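Local coordinates for vacuolar aminopeptidase 1 (Saccharomyces cerevisiae, PDB 5JGF), which removes amino acids, preferably neutral or hydrophobic ones, from the N-terminus of peptides as a zinc-dependent, dodecameric vacuolar enzyme, at the interface of chains A and B. Residues are numbered along the deposited sequence; one frame, centred on the assembly and turned at random. Chains: chain A/B, Vacuolar aminopeptidase 1.

Contact 1 and contact 2 belong to the same two-fold interface between chains A and B, and their centres, taken over C-alpha atoms, lie about 29 Å apart. Each has a twin with the chains exchanged. The stretch from 435 to 441 serves both, from chain A at contact 1 (A:Leu435) and from chain B at contact 2 (B:Ser436, B:Ser439 and B:Arg441). The latter also contains the zinc ligand B:His438, and A:His347, a likely substrate-binding residue, precedes A:Leu348 of contact 1. Subunit pairing thus runs close in sequence to the catalytic machinery, with an apolar socket at one site and a polar network at the other.

Contact 1: the interface of chains A and B. Residues chain A 255, 348-349, 364-365, 435; chain B 109, 111, 190.
The phenol OH of B:Tyr111 and the main-chain O of A:Tyr349 form a hydrogen bond of 2.7 Å in this loop-to-loop interface of an M18-family aminopeptidase. B:Tyr111 is inserted into a mainly apolar socket of the neighbouring subunit and so helps to join the pair within the homododecamer. The bond is sharply bent at the phenol, with an angle of about 92° at OH between CZ and the acceptor, and the carbonyl oxygen stands well off the ring plane. The phenol hydrogen therefore probably has to turn out of that plane to reach it. Carbon groups of chain A line the rest of the socket. A:Pro365 brings its CD to 3.4 Å from the same OH, and CG of this proline lies beside it as well. A:Leu348 approaches at about a right angle, its CB 3.8 Å from OH, while a methyl of A:Leu435 and the ring tip of A:Phe255, at the start of strand 255-258, stand further back.

The face of B:Tyr111 turned away from the A:Tyr349 carbonyl is occupied by its own-chain neighbour B:Phe190, whose CD1 lies 3.6 Å above the phenol plane, over its centre. B:Phe190 thus presents an edge to the tyrosine and keeps a face for A:Pro365. CD of the proline sits 3.8 Å from the centroid of that phenyl ring, a CH-pi contact offset toward the rim, in the corner between this face and the phenol end of B:Tyr111. The far end of the B:Phe190 ring reaches A:Val364, CZ meeting CB at 3.4 Å, because chi1 of -162° swings the ring away from its own backbone nitrogen.

On the other flank, the edge of A:Tyr349 faces B:Tyr111, CD2 lying 3.8 Å from CE1. The ring of A:Tyr349 projects past the phenol toward B:Glu109, whose aliphatic stem lies over one face, near the rim, with CG 3.4 Å from CE2. The carboxylate rises away from that face, its plane turned 72° from the ring.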
ATOM      1  N   PHE A 255     -40.979 -10.442  23.611  1.00 16.46           N
ATOM      2  CA  PHE A 255     -40.777 -10.236  22.178  1.00 15.95           C
ATOM      3  C   PHE A 255     -41.661 -11.041  21.243  1.00 15.04           C
ATOM      4  O   PHE A 255     -42.281 -12.028  21.631  1.00 15.32           O
ATOM      5  CB  PHE A 255     -39.324 -10.552  21.813  1.00 17.15           C
ATOM      6  CG  PHE A 255     -38.318  -9.754  22.582  1.00 16.42           C
ATOM      7  CD1 PHE A 255     -38.124  -8.405  22.308  1.00 19.17           C
ATOM      8  CD2 PHE A 255     -37.569 -10.350  23.587  1.00 18.61           C
ATOM      9  CE1 PHE A 255     -37.196  -7.659  23.032  1.00 19.67           C
ATOM     10  CE2 PHE A 255     -36.638  -9.613  24.317  1.00 20.22           C
ATOM     11  CZ  PHE A 255     -36.453  -8.264  24.039  1.00 19.15           C
ATOM     12  N   LEU A 348     -35.558  -0.066  16.913  1.00 14.50           N
ATOM     13  CA  LEU A 348     -35.513  -0.296  18.350  1.00 13.28           C
ATOM     14  C   LEU A 348     -34.040  -0.274  18.741  1.00 14.94           C
ATOM     15  O   LEU A 348     -33.183  -0.714  17.977  1.00 13.85           O
ATOM     16  CB  LEU A 348     -36.065  -1.677  18.703  1.00 14.01           C
ATOM     17  CG  LEU A 348     -37.543  -1.879  19.018  1.00 14.24           C
ATOM     18  CD1 LEU A 348     -37.780  -3.369  19.276  1.00 11.19           C
ATOM     19  CD2 LEU A 348     -37.940  -1.051  20.239  1.00 12.36           C
ATOM     20  N   TYR A 349     -33.747   0.241  19.926  1.00 14.02           N
ATOM     21  CA  TYR A 349     -32.378   0.269  20.415  1.00 16.12           C
ATOM     22  C   TYR A 349     -31.857  -1.175  20.430  1.00 15.66           C
ATOM     23  O   TYR A 349     -32.531  -2.073  20.932  1.00 14.79           O
ATOM     24  CB  TYR A 349     -32.355   0.831  21.841  1.00 14.98           C
ATOM     25  CG  TYR A 349     -30.988   0.872  22.488  1.00 16.21           C
ATOM     26  CD1 TYR A 349     -30.070   1.874  22.171  1.00 17.65           C
ATOM     27  CD2 TYR A 349     -30.615  -0.090  23.427  1.00 16.48           C
ATOM     28  CE1 TYR A 349     -28.813   1.916  22.778  1.00 18.18           C
ATOM     29  CE2 TYR A 349     -29.365  -0.059  24.034  1.00 19.24           C
ATOM     30  CZ  TYR A 349     -28.468   0.946  23.707  1.00 19.56           C
ATOM     31  OH  TYR A 349     -27.231   0.974  24.310  1.00 20.56           O
ATOM     32  N   VAL A 364     -37.645   1.772  22.967  1.00 14.14           N
ATOM     33  CA  VAL A 364     -37.481   0.459  23.571  1.00 15.47           C
ATOM     34  C   VAL A 364     -38.787  -0.306  23.351  1.00 14.99           C
ATOM     35  O   VAL A 364     -39.808   0.281  22.984  1.00 14.05           O
ATOM     36  CB  VAL A 364     -37.163   0.557  25.084  1.00 17.16           C
ATOM     37  CG1 VAL A 364     -35.781   1.180  25.278  1.00 18.95           C
ATOM     38  CG2 VAL A 364     -38.218   1.389  25.795  1.00 17.01           C
ATOM     39  N   PRO A 365     -38.773  -1.627  23.572  1.00 14.39           N
ATOM     40  CA  PRO A 365     -39.977  -2.440  23.372  1.00 15.43           C
ATOM     41  C   PRO A 365     -41.128  -2.204  24.346  1.00 15.53           C
ATOM     42  O   PRO A 365     -40.930  -1.755  25.471  1.00 16.27           O
ATOM     43  CB  PRO A 365     -39.451  -3.878  23.486  1.00 15.63           C
ATOM     44  CG  PRO A 365     -37.965  -3.749  23.205  1.00 15.84           C
ATOM     45  CD  PRO A 365     -37.621  -2.475  23.914  1.00 14.66           C
ATOM     46  N   LEU A 435     -36.445  -4.438  15.904  1.00 13.66           N
ATOM     47  CA  LEU A 435     -35.033  -4.793  15.850  1.00 15.07           C
ATOM     48  C   LEU A 435     -34.798  -5.495  14.517  1.00 14.93           C
ATOM     49  O   LEU A 435     -35.734  -6.023  13.910  1.00 13.95           O
ATOM     50  CB  LEU A 435     -34.676  -5.781  16.964  1.00 13.74           C
ATOM     51  CG  LEU A 435     -34.523  -5.316  18.410  1.00 14.60           C
ATOM     52  CD1 LEU A 435     -34.404  -6.539  19.315  1.00 14.85           C
ATOM     53  CD2 LEU A 435     -33.288  -4.431  18.539  1.00 14.75           C
TER
ATOM     54  N   GLU B 109     -29.890  -0.439  28.997  1.00 21.83           N
ATOM     55  CA  GLU B 109     -31.004   0.415  28.602  1.00 21.95           C
ATOM     56  C   GLU B 109     -32.303  -0.371  28.756  1.00 21.44           C
ATOM     57  O   GLU B 109     -33.245  -0.201  27.983  1.00 21.22           O
ATOM     58  CB  GLU B 109     -30.850   0.901  27.154  1.00 23.84           C
ATOM     59  CG  GLU B 109     -29.610   1.752  26.876  1.00 26.00           C
ATOM     60  CD  GLU B 109     -29.508   2.993  27.753  1.00 28.55           C
ATOM     61  OE1 GLU B 109     -30.551   3.594  28.077  1.00 28.98           O
ATOM     62  OE2 GLU B 109     -28.374   3.380  28.105  1.00 32.72           O
ATOM     63  N   TYR B 111     -32.623  -3.700  28.481  1.00 18.36           N
ATOM     64  CA  TYR B 111     -32.547  -5.019  27.865  1.00 17.45           C
ATOM     65  C   TYR B 111     -31.816  -6.032  28.725  1.00 17.36           C
ATOM     66  O   TYR B 111     -30.767  -5.738  29.298  1.00 18.57           O
ATOM     67  CB  TYR B 111     -31.830  -4.966  26.511  1.00 16.65           C
ATOM     68  CG  TYR B 111     -32.650  -4.431  25.361  1.00 14.05           C
ATOM     69  CD1 TYR B 111     -32.660  -3.072  25.056  1.00 17.02           C
ATOM     70  CD2 TYR B 111     -33.393  -5.294  24.558  1.00 14.21           C
ATOM     71  CE1 TYR B 111     -33.388  -2.584  23.970  1.00 15.72           C
ATOM     72  CE2 TYR B 111     -34.124  -4.818  23.473  1.00 14.89           C
ATOM     73  CZ  TYR B 111     -34.115  -3.465  23.184  1.00 15.28           C
ATOM     74  OH  TYR B 111     -34.813  -2.994  22.096  1.00 18.03           O
ATOM     75  N   PHE B 190     -36.839  -7.918  28.249  1.00 22.28           N
ATOM     76  CA  PHE B 190     -36.938  -6.493  28.545  1.00 23.11           C
ATOM     77  C   PHE B 190     -37.981  -6.404  29.657  1.00 25.38           C
ATOM     78  O   PHE B 190     -39.148  -6.109  29.408  1.00 25.05           O
ATOM     79  CB  PHE B 190     -37.409  -5.701  27.323  1.00 21.91           C
ATOM     80  CG  PHE B 190     -37.119  -4.233  27.421  1.00 23.01           C
ATOM     81  CD1 PHE B 190     -35.920  -3.714  26.944  1.00 22.38           C
ATOM     82  CD2 PHE B 190     -38.012  -3.376  28.058  1.00 22.68           C
ATOM     83  CE1 PHE B 190     -35.612  -2.365  27.104  1.00 22.71           C
ATOM     84  CE2 PHE B 190     -37.712  -2.025  28.223  1.00 23.86           C
ATOM     85  CZ  PHE B 190     -36.510  -1.520  27.746  1.00 21.99           C
TER

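Contact 2: the interface of chains A and B. Residues chain A 129, 162, 164-165; chain B 436, 439, 441.
Carbon contact between A:Asp129 and the two serines B:Ser436 and B:Ser439 is sparse: the carboxylate carbon CG of A:Asp129 lies 4.0 Å from CB of B:Ser439, with CB of B:Ser436 slightly farther off. Around this small centre the carboxylate is gripped at both oxygens. OD2 accepts a short 2.5 Å bond from OG of B:Ser439, on the anti side and tilted out of the plane, while OG of A:Ser165 takes its syn lone pair. OD1 receives the backbone N of A:Ser165 from one face, and the bonds from A:Ser165 and B:Ser439 together fix the rotation of the carboxylate. OG of B:Ser436 approaches OD1 from the opposite face and may donate to it. Replacing A:Asp129 with an alanine would probably leave OG of B:Ser439 without its acceptor across the interface and the guanidinium of A:Arg162 without its anionic mate.

That arginine makes a same-chain salt bridge, NH2 to OD1 of A:Asp129 at 2.9 Å. Its chain is extended from CG to NE and then turns at chi4 (-72°), setting the edge of the guanidinium toward chain B. There NH2 donates nearly straight to OG of B:Ser436 at 3.0 Å. It also reaches a carbonyl lone pair at O of B:Arg441, 2.8 Å away and close to the guanidinium plane. OG of B:Ser436 further donates to O of A:Ser165 (3.0 Å), so its hydroxyl hydrogen is likely shared between this carbonyl and OD1.

At the rim, water 1 links O of A:Ser165 to the backbone N of B:Ser436. The network pins the loop carrying zinc ligand B:His438 to the neighbouring subunit, and so may help to hold that loop in place within the dodecamer.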
ATOM      1  N   ASP A 129     -29.448 -20.642   4.306  1.00 12.33           N
ATOM      2  CA  ASP A 129     -29.938 -21.693   5.178  1.00 11.30           C
ATOM      3  C   ASP A 129     -31.257 -21.382   5.870  1.00 12.01           C
ATOM      4  O   ASP A 129     -31.431 -21.660   7.056  1.00 11.99           O
ATOM      5  CB  ASP A 129     -28.858 -22.023   6.216  1.00 11.70           C
ATOM      6  CG  ASP A 129     -27.534 -22.401   5.567  1.00 13.17           C
ATOM      7  OD1 ASP A 129     -27.550 -22.763   4.373  1.00 11.37           O
ATOM      8  OD2 ASP A 129     -26.485 -22.343   6.246  1.00 13.99           O
ATOM      9  N   ARG A 162     -33.989 -23.634  -0.785  1.00 16.30           N
ATOM     10  CA  ARG A 162     -33.107 -23.162   0.268  1.00 15.08           C
ATOM     11  C   ARG A 162     -31.797 -22.760  -0.406  1.00 13.09           C
ATOM     12  O   ARG A 162     -31.368 -23.408  -1.356  1.00 13.01           O
ATOM     13  CB  ARG A 162     -32.892 -24.311   1.264  1.00 17.13           C
ATOM     14  CG  ARG A 162     -31.844 -24.104   2.347  1.00 19.62           C
ATOM     15  CD  ARG A 162     -31.844 -25.310   3.303  1.00 21.15           C
ATOM     16  NE  ARG A 162     -30.780 -25.258   4.306  1.00 20.17           N
ATOM     17  CZ  ARG A 162     -29.491 -25.444   4.035  1.00 21.36           C
ATOM     18  NH1 ARG A 162     -29.102 -25.694   2.792  1.00 19.76           N
ATOM     19  NH2 ARG A 162     -28.588 -25.374   5.004  1.00 19.34           N
ATOM     20  N   PRO A 164     -28.143 -22.779   0.094  1.00 14.87           N
ATOM     21  CA  PRO A 164     -27.118 -23.421   0.921  1.00 12.47           C
ATOM     22  C   PRO A 164     -25.784 -22.724   1.130  1.00 14.24           C
ATOM     23  O   PRO A 164     -25.063 -22.436   0.176  1.00 13.22           O
ATOM     24  CB  PRO A 164     -26.946 -24.769   0.236  1.00 13.96           C
ATOM     25  CG  PRO A 164     -27.009 -24.382  -1.205  1.00 13.35           C
ATOM     26  CD  PRO A 164     -28.184 -23.394  -1.247  1.00 13.78           C
ATOM     27  N   SER A 165     -25.458 -22.466   2.392  1.00 13.53           N
ATOM     28  CA  SER A 165     -24.183 -21.852   2.729  1.00 13.44           C
ATOM     29  C   SER A 165     -23.136 -22.928   2.465  1.00 14.20           C
ATOM     30  O   SER A 165     -23.446 -24.121   2.532  1.00 13.68           O
ATOM     31  CB  SER A 165     -24.143 -21.478   4.210  1.00 13.92           C
ATOM     32  OG  SER A 165     -24.215 -22.641   5.030  1.00 13.14           O
TER
ATOM     33  N   SER B 436     -24.122 -27.527   3.834  1.00 12.50           N
ATOM     34  CA  SER B 436     -23.979 -26.540   4.897  1.00 13.09           C
ATOM     35  C   SER B 436     -23.519 -27.044   6.259  1.00 12.36           C
ATOM     36  O   SER B 436     -24.069 -26.646   7.286  1.00 12.54           O
ATOM     37  CB  SER B 436     -25.312 -25.804   5.064  1.00 11.85           C
ATOM     38  OG  SER B 436     -25.850 -25.444   3.798  1.00 14.54           O
ATOM     39  N   SER B 439     -23.540 -25.102   9.856  1.00 11.47           N
ATOM     40  CA  SER B 439     -24.474 -23.983   9.828  1.00 12.01           C
ATOM     41  C   SER B 439     -25.385 -24.253  11.018  1.00 13.37           C
ATOM     42  O   SER B 439     -25.326 -25.334  11.605  1.00 12.50           O
ATOM     43  CB  SER B 439     -25.320 -23.995   8.555  1.00 13.80           C
ATOM     44  OG  SER B 439     -26.416 -23.096   8.681  1.00 13.89           O
ATOM     45  N   ARG B 441     -28.488 -24.399  10.658  1.00 13.26           N
ATOM     46  CA  ARG B 441     -29.535 -25.231  10.051  1.00 13.57           C
ATOM     47  C   ARG B 441     -29.012 -25.792   8.728  1.00 14.97           C
ATOM     48  O   ARG B 441     -28.864 -25.064   7.743  1.00 16.04           O
ATOM     49  CB  ARG B 441     -30.812 -24.416   9.816  1.00 14.00           C
ATOM     50  CG  ARG B 441     -32.044 -25.265   9.469  1.00 13.38           C
ATOM     51  CD  ARG B 441     -33.295 -24.389   9.375  1.00 14.48           C
ATOM     52  NE  ARG B 441     -34.505 -25.129   9.007  1.00 14.33           N
ATOM     53  CZ  ARG B 441     -35.207 -25.903   9.833  1.00 17.31           C
ATOM     54  NH1 ARG B 441     -34.831 -26.062  11.096  1.00 18.06           N
ATOM     55  NH2 ARG B 441     -36.313 -26.497   9.401  1.00 14.19           N
TER
HETATM   56  O   HOH W   1     -22.874 -26.582   1.457  1.00 15.14           O